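Side-chain contacts in high choriolytic enzyme 1 (PDB 3VTG), which breaks down the egg envelope at hatching as a secreted zinc metalloprotease of the astacin family, here as its catalytic domain: residues Leu75-Gly79 against Gly80-Leu84; Glu100-Ala104 against Leu105-His109; Asp189-Arg192 against Ile193-Tyr197. All coordinates share one frame; numbering follows the deposited sequence.

Contact 1: Leu75-Gly79 against Gly80-Leu84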
loop_
_atom_site.group_PDB
_atom_site.type_symbol
_atom_site.label_atom_id
_atom_site.label_comp_id
_atom_site.label_asym_id
_atom_site.label_seq_id
_atom_site.Cartn_x
_atom_site.Cartn_y
_atom_site.Cartn_z
ATOM N N LEU A 75 4.904 -7.483 0.283
ATOM C CA LEU A 75 5.577 -6.353 -0.358
ATOM C C LEU A 75 6.260 -6.759 -1.657
ATOM O O LEU A 75 7.203 -7.548 -1.645
ATOM C CB LEU A 75 6.632 -5.760 0.578
ATOM C CG LEU A 75 6.284 -4.631 1.539
ATOM C CD1 LEU A 75 7.494 -4.352 2.415
ATOM C CD2 LEU A 75 5.874 -3.381 0.777
ATOM N N GLY A 76 5.796 -6.204 -2.775
ATOM C CA GLY A 76 6.378 -6.503 -4.082
ATOM C C GLY A 76 5.967 -7.868 -4.603
ATOM O O GLY A 76 5.078 -8.514 -4.037
ATOM N N ARG A 77 6.608 -8.300 -5.688
ATOM C CA ARG A 77 6.389 -9.634 -6.251
ATOM C C ARG A 77 7.233 -10.653 -5.494
ATOM O O ARG A 77 8.463 -10.549 -5.456
ATOM C CB ARG A 77 6.713 -9.666 -7.755
ATOM C CG ARG A 77 6.673 -11.061 -8.379
ATOM C CD ARG A 77 6.719 -11.030 -9.902
ATOM N NE ARG A 77 7.952 -10.440 -10.421
ATOM C CZ ARG A 77 8.816 -11.045 -11.235
ATOM N NH1 ARG A 77 8.605 -12.287 -11.662
ATOM N NH2 ARG A 77 9.898 -10.393 -11.633
ATOM N N LYS A 78 6.566 -11.636 -4.897
ATOM C CA LYS A 78 7.232 -12.621 -4.046
ATOM C C LYS A 78 7.590 -13.899 -4.792
ATOM O O LYS A 78 8.408 -14.686 -4.316
ATOM C CB LYS A 78 6.359 -12.964 -2.835
ATOM C CG LYS A 78 5.962 -11.772 -1.978
ATOM C CD LYS A 78 7.157 -11.110 -1.307
ATOM C CE LYS A 78 7.728 -11.976 -0.196
ATOM N NZ LYS A 78 8.788 -11.268 0.569
ATOM N N GLY A 79 6.975 -14.104 -5.951
ATOM C CA GLY A 79 7.187 -15.326 -6.718
ATOM C C GLY A 79 6.094 -16.337 -6.445
ATOM O O GLY A 79 5.886 -16.750 -5.304
ATOM N N GLY A 80 5.391 -16.735 -7.499
ATOM C CA GLY A 80 4.288 -17.680 -7.377
ATOM C C GLY A 80 3.047 -17.055 -6.777
ATOM O O GLY A 80 2.774 -15.871 -6.977
ATOM N N GLN A 81 2.294 -17.863 -6.042
ATOM C CA GLN A 81 1.085 -17.398 -5.378
ATOM C C GLN A 81 1.459 -16.546 -4.178
ATOM O O GLN A 81 2.170 -17.006 -3.287
ATOM C CB GLN A 81 0.256 -18.598 -4.926
ATOM C CG GLN A 81 -1.080 -18.254 -4.285
ATOM C CD GLN A 81 -1.980 -19.466 -4.133
ATOM O OE1 GLN A 81 -1.630 -20.573 -4.538
ATOM N NE2 GLN A 81 -3.150 -19.257 -3.552
ATOM N N GLN A 82 0.990 -15.302 -4.164
ATOM C CA GLN A 82 1.128 -14.455 -2.983
ATOM C C GLN A 82 -0.236 -13.942 -2.550
ATOM O O GLN A 82 -1.050 -13.525 -3.377
ATOM C CB GLN A 82 2.119 -13.308 -3.212
ATOM C CG GLN A 82 1.668 -12.222 -4.175
ATOM C CD GLN A 82 2.772 -11.227 -4.443
ATOM O OE1 GLN A 82 3.750 -11.540 -5.125
ATOM N NE2 GLN A 82 2.628 -10.022 -3.906
ATOM N N GLU A 83 -0.482 -13.984 -1.248
ATOM C CA GLU A 83 -1.786 -13.616 -0.723
ATOM C C GLU A 83 -1.909 -12.130 -0.426
ATOM O O GLU A 83 -0.936 -11.453 -0.073
ATOM C CB GLU A 83 -2.155 -14.469 0.498
ATOM C CG GLU A 83 -2.491 -15.910 0.130
ATOM C CD GLU A 83 -3.106 -16.724 1.260
ATOM O OE1 GLU A 83 -2.994 -16.334 2.442
ATOM O OE2 GLU A 83 -3.705 -17.776 0.955
ATOM N N LEU A 84 -3.125 -11.633 -0.618
ATOM C CA LEU A 84 -3.508 -10.286 -0.238
ATOM C C LEU A 84 -4.844 -10.432 0.468
ATOM O O LEU A 84 -5.806 -10.947 -0.113
ATOM C CB LEU A 84 -3.623 -9.381 -1.471
ATOM C CG LEU A 84 -3.866 -7.877 -1.282
ATOM C CD1 LEU A 84 -3.403 -7.100 -2.504
ATOM C CD2 LEU A 84 -5.325 -7.569 -0.984
HETATM O O HOH W 1 4.382 -13.475 -7.054
HETATM O O HOH W 2 4.669 -15.915 -2.933
#
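Gln82 reaches back across the turn with its side-chain amide and bonds to the backbone of Gly76 and Lys78. Both ends of the amide are used. NE2 donates to Gly76 O at 2.9 Å, and this carbonyl lies close to the amide plane of Gln82. OE1 accepts from Lys78 N at 2.8 Å. That bond is nearly straight, with 170° at the hydrogen, but the donor is tilted 33° from the carbonyl plane of the side chain. CG of Gln82 sits between the backbone N and the carbonyl carbon (chi1 70°), and the chain is extended beyond it. This carries the amide across the loop to the backbone of Gly76-Lys78.

Two waters fill out the polar network. Water 1 donates to Gln82 OE1 at 2.8 Å, and also links Gly79 N with Gly80 O. OE1 is therefore gripped by two donors, one backbone N-H and one water. Water 2 bridges Gly79 O and Gln81 O.

Other side-chain contact is slight. The chain of Lys78 crosses that of Gln82 at about a right angle, with Lys78 CB 3.8 Å from Gln82 OE1. It bends at chi2 and chi3, and its end leads away. Arg77 also leaves the turn: its guanidinium bonds to the carbonyls of Phe11 and Ser8 and pairs with Asp61, which also accepts from Gly80 N.

The loop is a beta-hairpin connection between strands 71-73 and 81-86, antiparallel neighbours in the mixed sheet. Gly76, Gly79 and Gly80 all have positive phi. At Gly79 the backbone angles leave no room for a side chain beside the carbonyl O of Lys78. One buried amide, with two waters, ties the loop internally. It gives a donor and an acceptor to main-chain groups on the other side of the loop, and these two bonds fix its rotation.

Contact 2: Glu100-Ala104 against Leu105-His109. With ZN (zinc ion), chain B.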
loop_
_atom_site.group_PDB
_atom_site.type_symbol
_atom_site.label_atom_id
_atom_site.label_comp_id
_atom_site.label_asym_id
_atom_site.label_seq_id
_atom_site.Cartn_x
_atom_site.Cartn_y
_atom_site.Cartn_z
ATOM N N GLU A 100 -3.682 -1.675 -0.136
ATOM C CA GLU A 100 -3.114 -3.029 -0.169
ATOM C C GLU A 100 -2.448 -3.363 -1.501
ATOM O O GLU A 100 -1.370 -3.969 -1.529
ATOM C CB GLU A 100 -4.168 -4.088 0.183
ATOM C CG GLU A 100 -4.749 -3.970 1.588
ATOM C CD GLU A 100 -3.697 -3.886 2.684
ATOM O OE1 GLU A 100 -2.580 -4.425 2.516
ATOM O OE2 GLU A 100 -3.994 -3.269 3.725
ATOM N N LEU A 101 -3.082 -2.962 -2.598
ATOM C CA LEU A 101 -2.507 -3.167 -3.924
ATOM C C LEU A 101 -1.177 -2.421 -4.080
ATOM O O LEU A 101 -0.258 -2.911 -4.736
ATOM C CB LEU A 101 -3.506 -2.773 -5.014
ATOM C CG LEU A 101 -4.757 -3.657 -5.126
ATOM C CD1 LEU A 101 -5.819 -2.957 -5.960
ATOM C CD2 LEU A 101 -4.443 -5.034 -5.700
ATOM N N ASN A 102 -1.073 -1.246 -3.458
ATOM C CA ASN A 102 0.191 -0.508 -3.422
ATOM C C ASN A 102 1.308 -1.245 -2.679
ATOM O O ASN A 102 2.467 -1.190 -3.103
ATOM C CB ASN A 102 -0.004 0.903 -2.871
ATOM C CG ASN A 102 -0.310 1.905 -3.961
ATOM O OD1 ASN A 102 0.580 2.302 -4.721
ATOM N ND2 ASN A 102 -1.574 2.313 -4.053
ATOM N N HIS A 103 0.968 -1.940 -1.591
ATOM C CA HIS A 103 1.932 -2.827 -0.930
ATOM C C HIS A 103 2.418 -3.875 -1.899
ATOM O O HIS A 103 3.624 -4.116 -2.007
ATOM C CB HIS A 103 1.331 -3.527 0.284
ATOM C CG HIS A 103 1.238 -2.673 1.529
ATOM N ND1 HIS A 103 2.247 -1.892 1.969
ATOM C CD2 HIS A 103 0.216 -2.551 2.466
ATOM C CE1 HIS A 103 1.878 -1.285 3.114
ATOM N NE2 HIS A 103 0.634 -1.690 3.417
ATOM N N ALA A 104 1.484 -4.507 -2.615
ATOM C CA ALA A 104 1.821 -5.541 -3.599
ATOM C C ALA A 104 2.744 -5.008 -4.696
ATOM O O ALA A 104 3.567 -5.752 -5.234
ATOM C CB ALA A 104 0.561 -6.148 -4.200
ATOM N N LEU A 105 2.625 -3.719 -5.010
ATOM C CA LEU A 105 3.524 -3.077 -5.971
ATOM C C LEU A 105 4.938 -2.840 -5.434
ATOM O O LEU A 105 5.879 -2.679 -6.215
ATOM C CB LEU A 105 2.932 -1.761 -6.478
ATOM C CG LEU A 105 1.677 -1.827 -7.350
ATOM C CD1 LEU A 105 1.252 -0.420 -7.740
ATOM C CD2 LEU A 105 1.899 -2.688 -8.583
ATOM N N GLY A 106 5.077 -2.806 -4.109
ATOM C CA GLY A 106 6.377 -2.627 -3.462
ATOM C C GLY A 106 6.497 -1.416 -2.552
ATOM O O GLY A 106 7.603 -1.062 -2.140
ATOM N N PHE A 107 5.369 -0.790 -2.222
ATOM C CA PHE A 107 5.371 0.426 -1.404
ATOM C C PHE A 107 5.054 0.179 0.064
ATOM O O PHE A 107 4.183 -0.625 0.405
ATOM C CB PHE A 107 4.437 1.480 -1.999
ATOM C CG PHE A 107 4.874 1.952 -3.347
ATOM C CD1 PHE A 107 5.947 2.830 -3.476
ATOM C CD2 PHE A 107 4.250 1.486 -4.495
ATOM C CE1 PHE A 107 6.375 3.249 -4.721
ATOM C CE2 PHE A 107 4.672 1.905 -5.747
ATOM C CZ PHE A 107 5.734 2.788 -5.858
ATOM N N GLN A 108 5.774 0.895 0.921
ATOM C CA GLN A 108 5.655 0.746 2.368
ATOM C C GLN A 108 4.932 1.939 2.980
ATOM O O GLN A 108 4.665 2.929 2.297
ATOM C CB GLN A 108 7.044 0.567 2.985
ATOM C CG GLN A 108 7.812 -0.590 2.364
ATOM C CD GLN A 108 9.251 -0.658 2.811
ATOM O OE1 GLN A 108 10.149 -0.172 2.123
ATOM N NE2 GLN A 108 9.481 -1.262 3.967
ATOM N N HIS A 109 4.602 1.838 4.265
ATOM C CA HIS A 109 3.911 2.923 4.960
ATOM C C HIS A 109 4.731 4.177 4.999
ATOM O O HIS A 109 5.942 4.132 5.243
ATOM C CB HIS A 109 3.504 2.497 6.364
ATOM C CG HIS A 109 2.510 1.364 6.386
ATOM N ND1 HIS A 109 2.659 0.285 7.172
ATOM C CD2 HIS A 109 1.341 1.164 5.659
ATOM C CE1 HIS A 109 1.635 -0.561 6.967
ATOM N NE2 HIS A 109 0.826 -0.018 6.043
HETATM ZN ZN ZN B . -0.595 -1.060 5.017
HETATM O O HOH W 3 -1.654 -2.906 5.060
HETATM O O HOH W 4 -2.000 -0.713 6.811
#
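The His103 ring turns its edge to a face of His109, an offset edge-to-face pair with planes at 80° and centroids 4.7 Å apart. CE1 of His103 lies over that face. At the edge of His103, Glu100 OE1 and His109 NE2 lie in its plane. The Phe107 ring has Asn102 O at its edge.

Both histidines bind zinc through NE2, His103 at 2.1 Å and His109 at 2.0 Å; His99 and two waters complete the five ligands. Water 3, a zinc ligand, donates to Glu100 OE2 at 2.7 Å. Glu100 is the predicted active-site residue of the extended HExxHxxGxxH motif of the astacins, and His109 is its third zinc ligand. On the far side of its ring, His103 ND1 donates to Phe107 O at 2.8 Å. This bond and the zinc together hold the ring.

Gly106, with positive phi, ends the helix in a Schellman motif: Gly106 N bonds to His103 O at 2.9 Å, and Phe107 N to Asn102 O at 3.1 Å. Glu100 touches strands 71-73 and 81-86. Asn102 touches Ile193 of helix 187-196, and Phe107, just after the helix end, packs on Arg192, Ile193 and Leu196.

Contact 3: Asp189-Arg192 against Ile193-Tyr197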
loop_
_atom_site.group_PDB
_atom_site.type_symbol
_atom_site.label_atom_id
_atom_site.label_comp_id
_atom_site.label_asym_id
_atom_site.label_seq_id
_atom_site.Cartn_x
_atom_site.Cartn_y
_atom_site.Cartn_z
ATOM N N ASP A 189 1.680 9.388 -4.557
ATOM C CA ASP A 189 1.420 7.944 -4.689
ATOM C C ASP A 189 1.492 7.518 -6.159
ATOM O O ASP A 189 2.169 6.545 -6.494
ATOM C CB ASP A 189 0.046 7.557 -4.126
ATOM C CG ASP A 189 -0.043 7.658 -2.606
ATOM O OD1 ASP A 189 0.972 7.439 -1.902
ATOM O OD2 ASP A 189 -1.162 7.932 -2.122
ATOM N N ILE A 190 0.791 8.257 -7.019
ATOM C CA ILE A 190 0.747 7.971 -8.457
ATOM C C ILE A 190 2.123 8.158 -9.105
ATOM O O ILE A 190 2.578 7.305 -9.872
ATOM C CB ILE A 190 -0.345 8.821 -9.156
ATOM C CG1 ILE A 190 -1.750 8.388 -8.698
ATOM C CG2 ILE A 190 -0.216 8.772 -10.677
ATOM C CD1 ILE A 190 -2.148 6.974 -9.078
ATOM N N THR A 191 2.786 9.264 -8.769
ATOM C CA THR A 191 4.113 9.562 -9.304
ATOM C C THR A 191 5.104 8.447 -8.955
ATOM O O THR A 191 5.877 8.004 -9.808
ATOM C CB THR A 191 4.622 10.932 -8.806
ATOM O OG1 THR A 191 3.724 11.959 -9.246
ATOM C CG2 THR A 191 6.024 11.231 -9.339
ATOM N N ARG A 192 5.059 7.981 -7.707
ATOM C CA ARG A 192 5.953 6.922 -7.243
ATOM C C ARG A 192 5.800 5.624 -8.035
ATOM O O ARG A 192 6.796 5.005 -8.401
ATOM C CB ARG A 192 5.744 6.654 -5.754
ATOM C CG ARG A 192 6.291 7.744 -4.852
ATOM C CD ARG A 192 5.653 7.641 -3.484
ATOM N NE ARG A 192 6.056 8.740 -2.616
ATOM C CZ ARG A 192 5.586 8.934 -1.389
ATOM N NH1 ARG A 192 4.676 8.115 -0.878
ATOM N NH2 ARG A 192 6.022 9.960 -0.674
ATOM N N ILE A 193 4.555 5.223 -8.295
ATOM C CA ILE A 193 4.282 4.055 -9.131
ATOM C C ILE A 193 4.929 4.236 -10.506
ATOM O O ILE A 193 5.628 3.346 -10.996
ATOM C CB ILE A 193 2.765 3.803 -9.283
ATOM C CG1 ILE A 193 2.138 3.431 -7.929
ATOM C CG2 ILE A 193 2.498 2.724 -10.329
ATOM C CD1 ILE A 193 0.625 3.552 -7.886
ATOM N N ASN A 194 4.713 5.405 -11.102
ATOM C CA ASN A 194 5.224 5.703 -12.436
ATOM C C ASN A 194 6.748 5.745 -12.517
ATOM O O ASN A 194 7.326 5.325 -13.516
ATOM C CB ASN A 194 4.603 6.992 -12.981
ATOM C CG ASN A 194 3.132 6.830 -13.329
ATOM O OD1 ASN A 194 2.362 7.786 -13.279
ATOM N ND2 ASN A 194 2.738 5.618 -13.686
ATOM N N VAL A 195 7.395 6.240 -11.464
ATOM C CA VAL A 195 8.856 6.266 -11.412
ATOM C C VAL A 195 9.420 4.854 -11.210
ATOM O O VAL A 195 10.311 4.427 -11.946
ATOM C CB VAL A 195 9.388 7.245 -10.340
ATOM C CG1 VAL A 195 10.904 7.154 -10.227
ATOM C CG2 VAL A 195 8.984 8.676 -10.669
ATOM N N LEU A 196 8.883 4.124 -10.231
ATOM C CA LEU A 196 9.362 2.775 -9.924
ATOM C C LEU A 196 9.225 1.823 -11.116
ATOM O O LEU A 196 10.143 1.056 -11.418
ATOM C CB LEU A 196 8.639 2.208 -8.696
ATOM C CG LEU A 196 9.066 0.821 -8.199
ATOM C CD1 LEU A 196 10.516 0.804 -7.738
ATOM C CD2 LEU A 196 8.151 0.345 -7.083
ATOM N N TYR A 197 8.081 1.891 -11.790
ATOM C CA TYR A 197 7.800 1.003 -12.912
ATOM C C TYR A 197 8.089 1.630 -14.273
ATOM O O TYR A 197 7.757 1.052 -15.302
ATOM C CB TYR A 197 6.371 0.457 -12.813
ATOM C CG TYR A 197 6.260 -0.588 -11.730
ATOM C CD1 TYR A 197 6.626 -1.908 -11.980
ATOM C CD2 TYR A 197 5.829 -0.252 -10.446
ATOM C CE1 TYR A 197 6.554 -2.870 -10.990
ATOM C CE2 TYR A 197 5.751 -1.212 -9.447
ATOM C CZ TYR A 197 6.114 -2.519 -9.728
ATOM O OH TYR A 197 6.048 -3.497 -8.759
#
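Arg192 O accepts the backbone N-H of Leu196 at 2.9 Å, and CB of the same leucine lies 3.4 Å from that oxygen. One residue earlier, Val195 N bonds to Thr191 O at 2.9 Å. Thr191 O also has CG2 of Val195 beside it, at 3.3 Å. Asn194 N bonds to Ile190 O and Ile193 N to Asp189 O, the latter longer at 3.3 Å.

The side chains of Thr191 and Val195 run side by side and point the same way. Their CG2 methyls meet at 4.1 Å. In Thr191, chi1 of -61° sets OG1 beside the backbone N, where it bonds to Arg187 O one turn back, and leaves CG2 facing Val195. Ile190 and Asn194 lie alongside each other in the same manner. Ile193 has CG1 beside its own backbone N (chi1 -65°), and CG1 comes 3.4 Å from Asp189 O.

These are i to i+4 contacts of an alpha helix, the C-terminal helix 187-196 of the astacin catalytic domain. Tyr197 is the first residue to leave helical geometry, although its N still bonds to Ile193 O.

Two charged side chains three residues apart lie near each other. Arg192 NH1 is 3.9 Å from Asp189 OD1, a long salt bridge. The carboxylate oxygen sits off the guanidinium plane, so only the charges attract. Each group has stronger partners elsewhere. Asp189 accepts from Ser151 OG and from the backbone N of Ile152 and Ser186. The extended Arg192 chain reaches Glu110, its main charged partner, and NE bonds to Thr145. Ile193 packs on Leu105 of helix 94-105, and on Ile51 of strand 51-55.

In the fold
Contact 1 comes first along the chain and closes the loop between strands 71-73 and 81-86 of the sheet. Strand 81-86 leads on to helix 94-105, and contact 2 lies where that helix ends and the chain turns to its third zinc ligand. The two touch: Gly76 N probably bonds to His103 O, and Leu75 CD2 packs on Phe107 O. Contact 3, much later, lies on helix 187-196. It meets contact 2 through a probable hydrogen bond from Tyr197 OH to Leu105 O. The three contacts lie in series, and none encloses or crosses another. Contacts 1 and 3 do not touch; contact 2 joins both.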